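Local coordinates for protein D-glycerate 2-kinase (Thermotoga maritima, PDB 2B8N) that phosphorylates D-glycerate with ATP to give 2-phosphoglycerate, a magnesium-dependent step in the degradation of serine via 3-hydroxypyruvate, at residues A33-R38 with G414-N419. Sequence-based numbering, arbitrary orientation.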
loop_
_atom_site.group_PDB
_atom_site.type_symbol
_atom_site.label_atom_id
_atom_site.label_comp_id
_atom_site.label_asym_id
_atom_site.label_seq_id
_atom_site.Cartn_x
_atom_site.Cartn_y
_atom_site.Cartn_z
ATOM N N ALA A 33 4.881 -12.068 6.096
ATOM C CA ALA A 33 5.566 -11.218 7.073
ATOM C C ALA A 33 4.887 -9.866 7.276
ATOM O O ALA A 33 5.116 -9.204 8.292
ATOM C CB ALA A 33 7.010 -11.013 6.661
ATOM N N VAL A 34 4.073 -9.449 6.309
ATOM C CA VAL A 34 3.270 -8.240 6.458
ATOM C C VAL A 34 1.748 -8.495 6.459
ATOM O O VAL A 34 0.976 -7.574 6.167
ATOM C CB VAL A 34 3.655 -7.173 5.374
ATOM C CG1 VAL A 34 5.095 -6.740 5.560
ATOM C CG2 VAL A 34 3.425 -7.700 3.940
ATOM N N PHE A 35 1.310 -9.714 6.799
ATOM C CA PHE A 35 -0.105 -9.944 7.028
ATOM C C PHE A 35 -0.437 -9.179 8.275
ATOM O O PHE A 35 0.377 -9.101 9.182
ATOM C CB PHE A 35 -0.426 -11.407 7.268
ATOM C CG PHE A 35 -0.648 -12.204 6.018
ATOM C CD1 PHE A 35 -0.149 -11.786 4.777
ATOM C CD2 PHE A 35 -1.315 -13.417 6.087
ATOM C CE1 PHE A 35 -0.361 -12.571 3.619
ATOM C CE2 PHE A 35 -1.511 -14.209 4.948
ATOM C CZ PHE A 35 -1.056 -13.787 3.713
ATOM N N PRO A 36 -1.646 -8.636 8.350
ATOM C CA PRO A 36 -1.989 -7.842 9.542
ATOM C C PRO A 36 -1.744 -8.560 10.892
ATOM O O PRO A 36 -1.170 -7.951 11.798
ATOM C CB PRO A 36 -3.487 -7.527 9.344
ATOM C CG PRO A 36 -3.738 -7.711 7.851
ATOM C CD PRO A 36 -2.763 -8.739 7.385
ATOM N N ASP A 37 -2.163 -9.826 11.005
ATOM C CA ASP A 37 -2.079 -10.569 12.268
ATOM C C ASP A 37 -0.631 -10.625 12.770
ATOM O O ASP A 37 -0.331 -10.244 13.903
ATOM C CB ASP A 37 -2.646 -12.000 12.121
ATOM C CG ASP A 37 -2.867 -12.701 13.483
ATOM O OD1 ASP A 37 -3.833 -12.339 14.214
ATOM O OD2 ASP A 37 -2.084 -13.622 13.816
ATOM N N ARG A 38 0.262 -11.087 11.914
ATOM C CA ARG A 38 1.629 -11.239 12.294
ATOM C C ARG A 38 2.302 -9.858 12.516
ATOM O O ARG A 38 3.137 -9.713 13.421
ATOM C CB ARG A 38 2.350 -12.097 11.242
ATOM C CG ARG A 38 3.871 -12.115 11.375
ATOM C CD ARG A 38 4.514 -13.374 10.832
ATOM N NE ARG A 38 5.914 -13.111 10.511
ATOM C CZ ARG A 38 6.641 -13.830 9.665
ATOM N NH1 ARG A 38 6.120 -14.883 9.048
ATOM N NH2 ARG A 38 7.897 -13.502 9.428
ATOM N N GLY A 414 -4.199 -15.202 -4.715
ATOM C CA GLY A 414 -5.472 -14.829 -4.101
ATOM C C GLY A 414 -5.281 -13.511 -3.380
ATOM O O GLY A 414 -4.161 -13.039 -3.257
ATOM N N PRO A 415 -6.367 -12.894 -2.908
ATOM C CA PRO A 415 -6.215 -11.713 -2.069
ATOM C C PRO A 415 -5.458 -12.031 -0.782
ATOM O O PRO A 415 -5.781 -13.028 -0.130
ATOM C CB PRO A 415 -7.652 -11.342 -1.721
ATOM C CG PRO A 415 -8.420 -12.588 -1.917
ATOM C CD PRO A 415 -7.781 -13.251 -3.080
ATOM N N THR A 416 -4.463 -11.206 -0.431
ATOM C CA THR A 416 -3.653 -11.447 0.766
ATOM C C THR A 416 -4.226 -10.830 2.020
ATOM O O THR A 416 -3.878 -11.262 3.107
ATOM C CB THR A 416 -2.223 -10.923 0.670
ATOM O OG1 THR A 416 -2.233 -9.505 0.423
ATOM C CG2 THR A 416 -1.468 -11.668 -0.386
ATOM N N GLY A 417 -5.078 -9.820 1.872
ATOM C CA GLY A 417 -5.490 -8.986 2.992
ATOM C C GLY A 417 -4.431 -7.978 3.426
ATOM O O GLY A 417 -4.498 -7.451 4.523
ATOM N N THR A 418 -3.453 -7.700 2.571
ATOM C CA THR A 418 -2.511 -6.619 2.814
ATOM C C THR A 418 -2.107 -5.917 1.500
ATOM O O THR A 418 -2.424 -6.378 0.408
ATOM C CB THR A 418 -1.279 -7.117 3.621
ATOM O OG1 THR A 418 -0.400 -6.026 3.882
ATOM C CG2 THR A 418 -0.517 -8.204 2.900
ATOM N N ASN A 419 -1.449 -4.773 1.613
ATOM C CA ASN A 419 -0.867 -4.115 0.464
ATOM C C ASN A 419 0.330 -3.257 0.859
ATOM O O ASN A 419 0.178 -2.239 1.537
ATOM C CB ASN A 419 -1.909 -3.262 -0.254
ATOM C CG ASN A 419 -1.368 -2.641 -1.539
ATOM O OD1 ASN A 419 -0.439 -3.175 -2.179
ATOM N ND2 ASN A 419 -1.944 -1.516 -1.927
#
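T416, which lies against the ring of F35, has its hydroxyl gripped within its own part of the fold: OG1 accepts from the backbone N of T418 at 3.1 Å, closing an ST turn, and also hydrogen-bonds the carbonyl oxygen of T362. The backbone oxygen of T416 sits over one face of the F35 ring, offset toward the rim, 3.8 Å from CE1. The CB of T416 lies 3.9 Å from that same CE1. Two residues on, T418 reaches across the contact. Its OG1 is anti to the backbone N (chi1 -178°) and donates to V34 O at 3.1 Å, approaching tilted 34° from the carbonyl plane. The methyl CG2 of T418 touches both V34 and F35, lying 4.1 Å from V34 CG2 and 4.1 Å from F35 CD1. P36, first residue of helix 36-41, sets CG 3.4 Å from G417 O, while its ring also touches R63 and M64 of helix 61-72. V34 instead packs on V266 of helix 263-276. The contact thus joins the turn between helices 17-32 and 36-41, where the chain passes from one lobe to the other, to the loop before strand 422-428. A single hydrogen bond spans the two segments; the rest is methyl, ring and carbonyl packing, against a loop in which the hydroxyl of T416 ties the backbone N of T418 to the carbonyl of T362.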